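Pseudoaglycone deacetylase Dbv21 (Actinoplanes teichomyceticus, PDB 3DFI) probably removes an acetyl group from the pseudoaglycone precursor of the lipoglycopeptide antibiotic A40926, as a zinc-dependent deacetylase of the PIG-L family. Local coordinates at residues P206-V211 / N250-G255; V153-H158 / L181-P186; P50-A55 / D70-R75. All blocks are in the same frame, centred on the assembly; numbering follows the deposited sequence.

Contact 1 (P206-V211 / N250-G255)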
ATOM      1  N   PRO A 206       7.808  -8.399  14.827  1.00 54.95           N
ATOM      2  CA  PRO A 206       7.769  -8.398  13.361  1.00 55.61           C
ATOM      3  C   PRO A 206       7.837  -9.814  12.795  1.00 56.11           C
ATOM      4  O   PRO A 206       8.472 -10.677  13.394  1.00 55.82           O
ATOM      5  CB  PRO A 206       9.039  -7.618  12.966  1.00 55.45           C
ATOM      6  CG  PRO A 206       9.978  -7.769  14.164  1.00 55.71           C
ATOM      7  CD  PRO A 206       9.050  -7.793  15.359  1.00 55.32           C
ATOM      8  N   GLU A 207       7.180 -10.056  11.659  1.00 56.53           N
ATOM      9  CA  GLU A 207       7.283 -11.368  11.016  1.00 56.52           C
ATOM     10  C   GLU A 207       7.640 -11.255   9.553  1.00 55.29           C
ATOM     11  O   GLU A 207       7.041 -10.479   8.816  1.00 54.21           O
ATOM     12  CB  GLU A 207       5.994 -12.194  11.182  1.00 57.51           C
ATOM     13  CG  GLU A 207       6.242 -13.736  11.195  1.00 60.45           C
ATOM     14  CD  GLU A 207       6.140 -14.374  12.578  1.00 64.29           C
ATOM     15  OE1 GLU A 207       5.048 -14.308  13.184  1.00 66.11           O
ATOM     16  OE2 GLU A 207       7.144 -14.965  13.062  1.00 65.47           O
ATOM     17  N   LEU A 208       8.620 -12.045   9.150  1.00 54.55           N
ATOM     18  CA  LEU A 208       9.037 -12.127   7.764  1.00 54.53           C
ATOM     19  C   LEU A 208       8.169 -13.121   7.001  1.00 53.85           C
ATOM     20  O   LEU A 208       8.081 -14.291   7.367  1.00 53.81           O
ATOM     21  CB  LEU A 208      10.512 -12.536   7.689  1.00 54.91           C
ATOM     22  CG  LEU A 208      11.653 -11.502   7.776  1.00 55.64           C
ATOM     23  CD1 LEU A 208      11.284 -10.169   8.435  1.00 56.83           C
ATOM     24  CD2 LEU A 208      12.847 -12.122   8.478  1.00 56.19           C
ATOM     25  N   SER A 209       7.532 -12.646   5.941  1.00 53.13           N
ATOM     26  CA  SER A 209       6.787 -13.512   5.042  1.00 53.07           C
ATOM     27  C   SER A 209       7.677 -13.852   3.844  1.00 52.64           C
ATOM     28  O   SER A 209       8.017 -12.989   3.024  1.00 52.65           O
ATOM     29  CB  SER A 209       5.436 -12.870   4.654  1.00 53.27           C
ATOM     30  OG  SER A 209       5.125 -13.044   3.264  1.00 55.91           O
ATOM     31  N   PHE A 210       8.094 -15.113   3.785  1.00 52.06           N
ATOM     32  CA  PHE A 210       8.954 -15.611   2.722  1.00 51.68           C
ATOM     33  C   PHE A 210       8.143 -16.038   1.521  1.00 51.53           C
ATOM     34  O   PHE A 210       7.030 -16.562   1.668  1.00 51.81           O
ATOM     35  CB  PHE A 210       9.793 -16.780   3.231  1.00 51.55           C
ATOM     36  CG  PHE A 210      10.864 -16.367   4.185  1.00 51.48           C
ATOM     37  CD1 PHE A 210      10.634 -16.380   5.558  1.00 51.70           C
ATOM     38  CD2 PHE A 210      12.105 -15.949   3.713  1.00 52.06           C
ATOM     39  CE1 PHE A 210      11.634 -15.989   6.450  1.00 51.00           C
ATOM     40  CE2 PHE A 210      13.105 -15.554   4.595  1.00 51.51           C
ATOM     41  CZ  PHE A 210      12.862 -15.574   5.969  1.00 51.00           C
ATOM     42  N   VAL A 211       8.701 -15.797   0.338  1.00 50.94           N
ATOM     43  CA  VAL A 211       8.034 -16.115  -0.920  1.00 50.60           C
ATOM     44  C   VAL A 211       8.996 -16.886  -1.831  1.00 50.69           C
ATOM     45  O   VAL A 211      10.212 -16.879  -1.614  1.00 50.52           O
ATOM     46  CB  VAL A 211       7.480 -14.836  -1.645  1.00 50.71           C
ATOM     47  CG1 VAL A 211       6.572 -14.000  -0.709  1.00 50.59           C
ATOM     48  CG2 VAL A 211       8.611 -13.980  -2.221  1.00 49.49           C
ATOM     49  N   ASN A 250      19.058  -8.186   3.859  1.00 57.74           N
ATOM     50  CA  ASN A 250      19.509  -7.757   5.188  1.00 58.47           C
ATOM     51  C   ASN A 250      18.701  -8.412   6.299  1.00 59.06           C
ATOM     52  O   ASN A 250      19.262  -8.768   7.329  1.00 59.20           O
ATOM     53  CB  ASN A 250      19.432  -6.230   5.352  1.00 58.66           C
ATOM     54  CG  ASN A 250      20.509  -5.468   4.554  1.00 59.23           C
ATOM     55  OD1 ASN A 250      21.554  -6.021   4.142  1.00 58.21           O
ATOM     56  ND2 ASN A 250      20.241  -4.175   4.345  1.00 60.28           N
ATOM     57  N   ALA A 251      17.391  -8.580   6.074  1.00 59.76           N
ATOM     58  CA  ALA A 251      16.476  -9.133   7.082  1.00 60.78           C
ATOM     59  C   ALA A 251      16.592 -10.649   7.242  1.00 61.44           C
ATOM     60  O   ALA A 251      16.253 -11.179   8.297  1.00 61.99           O
ATOM     61  CB  ALA A 251      15.043  -8.746   6.773  1.00 60.62           C
ATOM     62  N   ALA A 252      17.052 -11.338   6.197  1.00 61.95           N
ATOM     63  CA  ALA A 252      17.228 -12.792   6.243  1.00 62.49           C
ATOM     64  C   ALA A 252      18.238 -13.226   5.194  1.00 62.92           C
ATOM     65  O   ALA A 252      17.848 -13.637   4.099  1.00 63.59           O
ATOM     66  CB  ALA A 252      15.895 -13.515   6.046  1.00 62.42           C
ATOM     67  N   PRO A 253      19.543 -13.131   5.528  1.00 62.95           N
ATOM     68  CA  PRO A 253      20.672 -13.290   4.596  1.00 63.09           C
ATOM     69  C   PRO A 253      20.731 -14.617   3.833  1.00 63.34           C
ATOM     70  O   PRO A 253      21.346 -14.682   2.756  1.00 62.95           O
ATOM     71  CB  PRO A 253      21.899 -13.157   5.512  1.00 63.02           C
ATOM     72  CG  PRO A 253      21.423 -12.356   6.661  1.00 62.97           C
ATOM     73  CD  PRO A 253      20.011 -12.821   6.891  1.00 62.85           C
ATOM     74  N   ASP A 254      20.096 -15.654   4.383  1.00 63.49           N
ATOM     75  CA  ASP A 254      20.213 -17.014   3.849  1.00 63.38           C
ATOM     76  C   ASP A 254      18.981 -17.508   3.071  1.00 63.01           C
ATOM     77  O   ASP A 254      19.069 -18.516   2.363  1.00 63.42           O
ATOM     78  CB  ASP A 254      20.508 -18.000   4.986  1.00 63.59           C
ATOM     79  CG  ASP A 254      21.787 -17.666   5.752  1.00 64.30           C
ATOM     80  OD1 ASP A 254      22.876 -17.562   5.119  1.00 64.66           O
ATOM     81  OD2 ASP A 254      21.697 -17.528   6.999  1.00 63.99           O
ATOM     82  N   GLY A 255      17.851 -16.807   3.184  1.00 62.12           N
ATOM     83  CA  GLY A 255      16.561 -17.411   2.831  1.00 60.86           C
ATOM     84  C   GLY A 255      15.620 -16.783   1.819  1.00 59.77           C
ATOM     85  O   GLY A 255      14.400 -16.914   1.957  1.00 60.32           O
TER
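Leu208 and Phe210 of strand 201-210 point toward the chain that leaves helix 240-251, and they meet it at Ala251, Ala252 and Gly255. Ala251 ends the helix and meets Leu208 in two ways. Its CB lies 4.3 Å from Leu208 CD1, and its carbonyl O lies 3.5 Å from Leu208 CD2. The forked end of the leucine therefore touches both a methyl and the backbone of the helix end. Ala252 is the first residue to leave the helical conformation. Its CB comes up to the rim of the Phe210 ring, near the ring plane, 3.7 Å from Phe210 CZ. The same methyl is 4.1 Å from Leu208 CD2, so one methyl touches both strand side chains. Phe210 CG lies anti to the carbonyl carbon (chi1 -72°), beside the backbone N. A type I beta turn then runs from Ala252 to Gly255 and is closed by the bond from Gly255 N to Ala252 O. The turn brings the chain back to the ring. There Gly255 O is 3.0 Å from Phe210 CD2, a short approach that is oblique to the ring. Gly255 has no side chain, and its backbone alone meets the phenyl group.

The contact lies on the surface, away from the zinc site. Strand 201-210 is the outermost strand at this end of the sheet and pairs with strand 258-266. Phe210 and Leu208 also touch Asn258 of that strand, while Ser209 OG is hydrogen-bonded to Ser27 OG of helix 19-33. Between the two segments the chemistry is methyl and aromatic packing, with carbonyl oxygens against carbon. This implies cohesion by van der Waals contact rather than by directed polar bonds.

Contact 2 (V153-H158 / L181-P186)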
ATOM      1  N   VAL A 153       2.123   0.288   7.859  1.00 49.41           N
ATOM      2  CA  VAL A 153       2.453   0.733   9.219  1.00 49.04           C
ATOM      3  C   VAL A 153       2.683   2.248   9.282  1.00 48.51           C
ATOM      4  O   VAL A 153       2.694   2.824  10.363  1.00 48.07           O
ATOM      5  CB  VAL A 153       3.651  -0.074   9.821  1.00 48.66           C
ATOM      6  CG1 VAL A 153       4.981   0.476   9.371  1.00 48.61           C
ATOM      7  CG2 VAL A 153       3.586  -0.104  11.366  1.00 48.40           C
ATOM      8  N   ALA A 154       2.861   2.871   8.112  1.00 48.44           N
ATOM      9  CA  ALA A 154       3.094   4.325   7.955  1.00 48.71           C
ATOM     10  C   ALA A 154       4.495   4.822   8.373  1.00 49.93           C
ATOM     11  O   ALA A 154       4.662   5.933   8.891  1.00 49.73           O
ATOM     12  CB  ALA A 154       1.942   5.197   8.581  1.00 47.70           C
ATOM     13  N   ILE A 155       5.491   3.969   8.139  1.00 50.52           N
ATOM     14  CA  ILE A 155       6.880   4.360   8.071  1.00 51.28           C
ATOM     15  C   ILE A 155       7.000   5.382   6.922  1.00 51.90           C
ATOM     16  O   ILE A 155       6.427   5.175   5.851  1.00 51.34           O
ATOM     17  CB  ILE A 155       7.762   3.114   7.774  1.00 51.42           C
ATOM     18  CG1 ILE A 155       7.968   2.275   9.047  1.00 51.62           C
ATOM     19  CG2 ILE A 155       9.119   3.506   7.169  1.00 52.68           C
ATOM     20  CD1 ILE A 155       8.489   0.863   8.775  1.00 51.19           C
ATOM     21  N   GLY A 156       7.737   6.471   7.158  1.00 52.80           N
ATOM     22  CA  GLY A 156       7.863   7.574   6.181  1.00 53.36           C
ATOM     23  C   GLY A 156       6.925   8.726   6.528  1.00 53.87           C
ATOM     24  O   GLY A 156       7.009   9.809   5.938  1.00 53.69           O
ATOM     25  N   LYS A 157       6.026   8.458   7.482  1.00 53.46           N
ATOM     26  CA  LYS A 157       5.088   9.432   8.074  1.00 53.81           C
ATOM     27  C   LYS A 157       4.225  10.261   7.097  1.00 53.21           C
ATOM     28  O   LYS A 157       3.804  11.362   7.433  1.00 53.23           O
ATOM     29  CB  LYS A 157       5.813  10.373   9.050  1.00 53.79           C
ATOM     30  CG  LYS A 157       6.502   9.695  10.235  1.00 53.95           C
ATOM     31  CD  LYS A 157       7.211  10.723  11.138  1.00 54.43           C
ATOM     32  CE  LYS A 157       8.369  11.435  10.417  1.00 55.37           C
ATOM     33  NZ  LYS A 157       9.161  12.340  11.328  1.00 55.10           N
ATOM     34  N   HIS A 158       3.950   9.742   5.908  1.00 52.54           N
ATOM     35  CA  HIS A 158       3.063  10.454   4.992  1.00 52.20           C
ATOM     36  C   HIS A 158       1.667  10.603   5.633  1.00 51.61           C
ATOM     37  O   HIS A 158       1.127   9.638   6.164  1.00 51.22           O
ATOM     38  CB  HIS A 158       2.958   9.721   3.664  1.00 51.95           C
ATOM     39  CG  HIS A 158       2.399  10.561   2.562  1.00 53.18           C
ATOM     40  ND1 HIS A 158       1.082  10.970   2.532  1.00 50.36           N
ATOM     41  CD2 HIS A 158       2.987  11.090   1.460  1.00 53.20           C
ATOM     42  CE1 HIS A 158       0.879  11.710   1.455  1.00 52.11           C
ATOM     43  NE2 HIS A 158       2.018  11.795   0.786  1.00 53.13           N
ATOM     44  N   LEU A 181       0.097  -4.920   9.791  1.00 49.93           N
ATOM     45  CA  LEU A 181       0.594  -3.683   9.261  1.00 48.47           C
ATOM     46  C   LEU A 181       1.897  -4.021   8.571  1.00 48.37           C
ATOM     47  O   LEU A 181       2.767  -4.676   9.160  1.00 48.00           O
ATOM     48  CB  LEU A 181       0.800  -2.661  10.388  1.00 48.27           C
ATOM     49  CG  LEU A 181      -0.465  -2.231  11.163  1.00 48.49           C
ATOM     50  CD1 LEU A 181      -0.162  -1.140  12.147  1.00 48.06           C
ATOM     51  CD2 LEU A 181      -1.597  -1.791  10.215  1.00 49.21           C
ATOM     52  N   TRP A 182       2.032  -3.575   7.319  1.00 48.16           N
ATOM     53  CA  TRP A 182       3.244  -3.824   6.545  1.00 47.22           C
ATOM     54  C   TRP A 182       4.319  -2.733   6.648  1.00 47.19           C
ATOM     55  O   TRP A 182       4.030  -1.590   6.979  1.00 47.13           O
ATOM     56  CB  TRP A 182       2.914  -4.108   5.078  1.00 47.18           C
ATOM     57  CG  TRP A 182       2.443  -2.905   4.226  1.00 47.99           C
ATOM     58  CD1 TRP A 182       3.135  -1.739   3.963  1.00 48.78           C
ATOM     59  CD2 TRP A 182       1.194  -2.794   3.505  1.00 48.97           C
ATOM     60  NE1 TRP A 182       2.388  -0.920   3.121  1.00 48.74           N
ATOM     61  CE2 TRP A 182       1.201  -1.542   2.827  1.00 49.36           C
ATOM     62  CE3 TRP A 182       0.066  -3.633   3.371  1.00 48.78           C
ATOM     63  CZ2 TRP A 182       0.117  -1.105   2.031  1.00 49.34           C
ATOM     64  CZ3 TRP A 182      -0.992  -3.213   2.561  1.00 47.99           C
ATOM     65  CH2 TRP A 182      -0.968  -1.948   1.920  1.00 48.59           C
ATOM     66  N   GLN A 183       5.556  -3.109   6.339  1.00 46.78           N
ATOM     67  CA  GLN A 183       6.685  -2.190   6.313  1.00 46.78           C
ATOM     68  C   GLN A 183       6.653  -1.483   4.955  1.00 46.99           C
ATOM     69  O   GLN A 183       6.877  -2.144   3.917  1.00 47.20           O
ATOM     70  CB  GLN A 183       7.969  -3.008   6.438  1.00 47.26           C
ATOM     71  CG  GLN A 183       9.279  -2.230   6.625  1.00 46.59           C
ATOM     72  CD  GLN A 183      10.489  -3.138   6.590  1.00 47.23           C
ATOM     73  OE1 GLN A 183      10.642  -3.875   5.594  1.00 50.16           O
ATOM     74  NE2 GLN A 183      11.295  -3.115   7.549  1.00 47.20           N
ATOM     75  N   ASP A 184       6.396  -0.169   4.967  1.00 46.05           N
ATOM     76  CA  ASP A 184       6.229   0.638   3.735  1.00 47.62           C
ATOM     77  C   ASP A 184       7.510   0.589   2.918  1.00 47.16           C
ATOM     78  O   ASP A 184       8.563   0.822   3.470  1.00 47.25           O
ATOM     79  CB  ASP A 184       5.918   2.105   4.094  1.00 46.85           C
ATOM     80  CG  ASP A 184       4.709   2.242   5.062  1.00 50.62           C
ATOM     81  OD1 ASP A 184       4.760   1.711   6.216  1.00 48.03           O
ATOM     82  OD2 ASP A 184       3.719   2.886   4.651  1.00 51.29           O
ATOM     83  N   LEU A 185       7.415   0.328   1.607  1.00 47.92           N
ATOM     84  CA  LEU A 185       8.618   0.269   0.766  1.00 47.73           C
ATOM     85  C   LEU A 185       8.479   1.241  -0.410  1.00 48.08           C
ATOM     86  O   LEU A 185       7.390   1.469  -0.866  1.00 47.17           O
ATOM     87  CB  LEU A 185       8.881  -1.166   0.285  1.00 46.96           C
ATOM     88  CG  LEU A 185       9.372  -2.162   1.349  1.00 49.26           C
ATOM     89  CD1 LEU A 185       9.353  -3.616   0.841  1.00 48.75           C
ATOM     90  CD2 LEU A 185      10.762  -1.753   1.883  1.00 44.31           C
ATOM     91  N   PRO A 186       9.596   1.792  -0.912  1.00 48.21           N
ATOM     92  CA  PRO A 186      10.980   1.534  -0.510  1.00 48.68           C
ATOM     93  C   PRO A 186      11.409   2.315   0.726  1.00 49.47           C
ATOM     94  O   PRO A 186      12.542   2.173   1.190  1.00 49.24           O
ATOM     95  CB  PRO A 186      11.785   2.032  -1.719  1.00 48.14           C
ATOM     96  CG  PRO A 186      10.953   3.149  -2.292  1.00 48.08           C
ATOM     97  CD  PRO A 186       9.509   2.761  -2.026  1.00 48.14           C
TER
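Asp184 turns its carboxylate into the loop 153-158, where one oxygen meets two successive backbone amides. The motif is a beta-alpha-beta crossover: strand 148-152, helix 159-174 and the neighbouring parallel strand 179-182. The contact joins the loop after strand 148-152 to the end of strand 179-182 and the chain that follows. Asp184 OD1 accepts from Ile155 N at 3.1 Å, and this donor stands 72° out of the carboxylate plane. Ala154 N lies 2.9 Å from the same OD1, but the bond is bent to 121° and is weak. A type II beta turn runs from Ala154 to Lys157, with Lys157 N bonded to Ala154 O.

Next comes the backbone bond from Val153 N to Trp182 O, 2.8 Å long, which continues the strand pairing by one residue. Val153 crosses Leu181 at about a right angle, with their CB atoms 3.9 Å apart. Its CG1 lies between the backbone N and the carbonyl carbon (chi1 83°) and comes 3.4 Å from Asp184 OD1. Ile155 reaches over with CD1 to Gln183 CG, 3.8 Å away.

Farther out, Arg165 NH1 binds Val153 O, and Gln183 OE1 is bonded to His247 NE2. Trp182 points away from the loop and packs on helix 19-33. The loop ends on His158, the first histidine of an HxxH sequence, as in the PIG-L family, that closes with the zinc ligand His161. Asp184 is thus a second-shell residue: OD1 holds the loop, while OD2 is hydrogen-bonded to His161 ND1.

Contact 3 (P50-A55 / D70-R75)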
ATOM      1  N   PRO A  50      -7.989  17.587 -15.882  1.00 56.51           N
ATOM      2  CA  PRO A  50      -7.390  18.893 -16.152  1.00 57.07           C
ATOM      3  C   PRO A  50      -8.504  19.930 -16.334  1.00 57.75           C
ATOM      4  O   PRO A  50      -9.600  19.554 -16.762  1.00 57.53           O
ATOM      5  CB  PRO A  50      -6.657  18.685 -17.490  1.00 56.95           C
ATOM      6  CG  PRO A  50      -6.548  17.225 -17.664  1.00 56.45           C
ATOM      7  CD  PRO A  50      -7.770  16.660 -17.003  1.00 56.51           C
ATOM      8  N   PRO A  51      -8.220  21.223 -16.066  1.00 58.49           N
ATOM      9  CA  PRO A  51      -6.905  21.800 -15.761  1.00 58.99           C
ATOM     10  C   PRO A  51      -6.526  21.727 -14.286  1.00 59.43           C
ATOM     11  O   PRO A  51      -7.405  21.664 -13.425  1.00 59.62           O
ATOM     12  CB  PRO A  51      -7.044  23.260 -16.209  1.00 59.34           C
ATOM     13  CG  PRO A  51      -8.533  23.539 -16.286  1.00 58.78           C
ATOM     14  CD  PRO A  51      -9.279  22.249 -16.050  1.00 58.78           C
ATOM     15  N   TYR A  52      -5.222  21.740 -14.012  1.00 59.79           N
ATOM     16  CA  TYR A  52      -4.708  21.595 -12.648  1.00 60.10           C
ATOM     17  C   TYR A  52      -4.066  22.869 -12.110  1.00 60.56           C
ATOM     18  O   TYR A  52      -3.834  23.819 -12.854  1.00 60.42           O
ATOM     19  CB  TYR A  52      -3.676  20.464 -12.585  1.00 60.00           C
ATOM     20  CG  TYR A  52      -4.206  19.112 -12.986  1.00 60.01           C
ATOM     21  CD1 TYR A  52      -5.068  18.405 -12.144  1.00 59.27           C
ATOM     22  CD2 TYR A  52      -3.838  18.532 -14.204  1.00 59.58           C
ATOM     23  CE1 TYR A  52      -5.565  17.165 -12.504  1.00 59.11           C
ATOM     24  CE2 TYR A  52      -4.325  17.278 -14.573  1.00 59.69           C
ATOM     25  CZ  TYR A  52      -5.185  16.605 -13.710  1.00 59.34           C
ATOM     26  OH  TYR A  52      -5.682  15.385 -14.061  1.00 59.27           O
ATOM     27  N   SER A  53      -3.774  22.867 -10.811  1.00 61.24           N
ATOM     28  CA  SER A  53      -3.002  23.934 -10.176  1.00 61.93           C
ATOM     29  C   SER A  53      -1.518  23.797 -10.537  1.00 62.31           C
ATOM     30  O   SER A  53      -1.046  22.681 -10.776  1.00 62.84           O
ATOM     31  CB  SER A  53      -3.172  23.885  -8.654  1.00 61.67           C
ATOM     32  OG  SER A  53      -2.468  22.792  -8.090  1.00 61.86           O
ATOM     33  N   PRO A  54      -0.774  24.923 -10.569  1.00 62.58           N
ATOM     34  CA  PRO A  54       0.680  24.845 -10.775  1.00 62.73           C
ATOM     35  C   PRO A  54       1.369  23.846  -9.830  1.00 62.89           C
ATOM     36  O   PRO A  54       2.272  23.125 -10.253  1.00 62.81           O
ATOM     37  CB  PRO A  54       1.152  26.271 -10.481  1.00 62.66           C
ATOM     38  CG  PRO A  54      -0.026  27.123 -10.780  1.00 62.67           C
ATOM     39  CD  PRO A  54      -1.234  26.319 -10.422  1.00 62.50           C
ATOM     40  N   ALA A  55       0.932  23.797  -8.572  1.00 63.00           N
ATOM     41  CA  ALA A  55       1.492  22.870  -7.585  1.00 63.33           C
ATOM     42  C   ALA A  55       1.283  21.404  -7.975  1.00 63.64           C
ATOM     43  O   ALA A  55       2.092  20.537  -7.613  1.00 63.82           O
ATOM     44  CB  ALA A  55       0.907  23.145  -6.214  1.00 63.45           C
ATOM     45  N   ASP A  70      -4.964  13.477 -17.979  1.00 47.56           N
ATOM     46  CA  ASP A  70      -5.672  13.160 -16.723  1.00 47.89           C
ATOM     47  C   ASP A  70      -4.776  12.257 -15.881  1.00 48.34           C
ATOM     48  O   ASP A  70      -4.637  11.054 -16.153  1.00 48.96           O
ATOM     49  CB  ASP A  70      -7.012  12.480 -17.053  1.00 47.33           C
ATOM     50  CG  ASP A  70      -7.921  12.298 -15.823  1.00 47.47           C
ATOM     51  OD1 ASP A  70      -7.435  11.979 -14.732  1.00 44.94           O
ATOM     52  OD2 ASP A  70      -9.140  12.462 -15.966  1.00 48.10           O
ATOM     53  N   ALA A  71      -4.138  12.839 -14.868  1.00 48.36           N
ATOM     54  CA  ALA A  71      -3.175  12.101 -14.048  1.00 47.72           C
ATOM     55  C   ALA A  71      -3.744  10.976 -13.170  1.00 47.81           C
ATOM     56  O   ALA A  71      -3.231   9.855 -13.198  1.00 47.68           O
ATOM     57  CB  ALA A  71      -2.322  13.062 -13.214  1.00 48.19           C
ATOM     58  N   PRO A  72      -4.775  11.269 -12.352  1.00 48.12           N
ATOM     59  CA  PRO A  72      -5.345  10.164 -11.563  1.00 47.69           C
ATOM     60  C   PRO A  72      -5.831   8.995 -12.435  1.00 47.20           C
ATOM     61  O   PRO A  72      -5.627   7.835 -12.072  1.00 47.17           O
ATOM     62  CB  PRO A  72      -6.501  10.825 -10.821  1.00 47.86           C
ATOM     63  CG  PRO A  72      -6.140  12.276 -10.771  1.00 48.11           C
ATOM     64  CD  PRO A  72      -5.456  12.551 -12.088  1.00 47.56           C
ATOM     65  N   LEU A  73      -6.412   9.294 -13.602  1.00 47.09           N
ATOM     66  CA  LEU A  73      -6.765   8.244 -14.566  1.00 46.31           C
ATOM     67  C   LEU A  73      -5.547   7.426 -15.012  1.00 46.94           C
ATOM     68  O   LEU A  73      -5.555   6.203 -14.929  1.00 47.14           O
ATOM     69  CB  LEU A  73      -7.500   8.838 -15.777  1.00 46.64           C
ATOM     70  CG  LEU A  73      -7.894   7.868 -16.897  1.00 46.78           C
ATOM     71  CD1 LEU A  73      -8.946   6.835 -16.395  1.00 46.18           C
ATOM     72  CD2 LEU A  73      -8.410   8.625 -18.143  1.00 45.34           C
ATOM     73  N   ARG A  74      -4.505   8.089 -15.516  1.00 46.92           N
ATOM     74  CA  ARG A  74      -3.243   7.396 -15.812  1.00 46.55           C
ATOM     75  C   ARG A  74      -2.815   6.444 -14.674  1.00 46.87           C
ATOM     76  O   ARG A  74      -2.505   5.273 -14.908  1.00 46.23           O
ATOM     77  CB  ARG A  74      -2.133   8.411 -16.097  1.00 46.76           C
ATOM     78  CG  ARG A  74      -0.733   7.799 -16.469  1.00 46.46           C
ATOM     79  CD  ARG A  74      -0.591   7.577 -18.017  1.00 46.94           C
ATOM     80  NE  ARG A  74      -1.653   6.700 -18.518  1.00 45.86           N
ATOM     81  CZ  ARG A  74      -1.603   5.367 -18.501  1.00 48.39           C
ATOM     82  NH1 ARG A  74      -2.640   4.663 -18.930  1.00 48.79           N
ATOM     83  NH2 ARG A  74      -0.527   4.726 -18.064  1.00 49.68           N
ATOM     84  N   ARG A  75      -2.824   6.949 -13.443  1.00 47.65           N
ATOM     85  CA  ARG A  75      -2.397   6.171 -12.263  1.00 47.24           C
ATOM     86  C   ARG A  75      -3.349   5.017 -11.935  1.00 47.26           C
ATOM     87  O   ARG A  75      -2.908   3.931 -11.558  1.00 47.30           O
ATOM     88  CB  ARG A  75      -2.226   7.095 -11.068  1.00 47.40           C
ATOM     89  CG  ARG A  75      -1.052   8.088 -11.226  1.00 48.19           C
ATOM     90  CD  ARG A  75      -0.692   8.740  -9.893  1.00 49.02           C
ATOM     91  NE  ARG A  75      -0.221   7.782  -8.882  1.00 50.75           N
ATOM     92  CZ  ARG A  75       0.069   8.136  -7.626  1.00 48.52           C
ATOM     93  NH1 ARG A  75      -0.063   9.404  -7.266  1.00 48.70           N
ATOM     94  NH2 ARG A  75       0.489   7.247  -6.740  1.00 47.48           N
TER
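Tyr52 meets Ala71 and Pro72 in a contact between a loop and a helix start: the proline-rich chain leading into helix 54-63 touches the first turn of helix 71-86. It is partly buried and lies toward one side of the molecule, its centre about 21 Å from the chain centre. The main link is a hydrogen bond from Ala71 N to Tyr52 OH, 3.1 Å long with an angle of 151° at the hydrogen. The phenol oxygen thus takes an amide from the first turn of the helix. Pro72 comes to the same oxygen tip to tip, with its CD 3.5 Å from Tyr52 OH. Tyr52 CG is anti to the carbonyl carbon (chi1 -60°), and the ring carries the hydroxyl across to the helix. Pro50 CA lies over one face of that ring, toward the rim. The Pro50 ring also touches the helix start, with CD 4.2 Å from Asp70 CB.

Asp70 is the N-cap of helix 71-86. Its OD1 accepts from Leu73 N at 3.1 Å, and the donor sits 46° out of the carboxylate plane. Tyr52 OH is 3.9 Å from that OD1. The hydroxyl is also hydrogen-bonded to Ala48 O, and His60 of helix 54-63 meets the Tyr52 ring edge-to-face. Ala71 and Pro72 also touch Tyr100.

Two amides of the helix start therefore find side-chain acceptors, Ala71 N in Tyr52 OH and Leu73 N in Asp70 OD1. Since Ala48 O can only accept, the phenol accepts from one backbone group and donates to another. The amide and the helix end would be expected to polarise its O-H and strengthen that second bond.

Along the chain the order is contact 3, then contact 2, then contact 1, each closing before the next opens. Contacts 1 and 2 reach the same mixed sheet. Their centres are about 17 Å apart, and strand 258-266 runs between strands 179-182 and 201-210. Contact 2 sits near the middle, beside the zinc site. Contact 1 is at the outer strand of one sheet edge. Contact 3 joins the loop before helix 54-63 to the start of helix 71-86, its centre about 25 Å from that of contact 2. Contacts 1 and 3 lie on opposite sides of the chain's centre, about 38 Å apart between centres. None of the three touch. The buried contact beside the metal site, in its second shell, is thus distinct from two more peripheral joins.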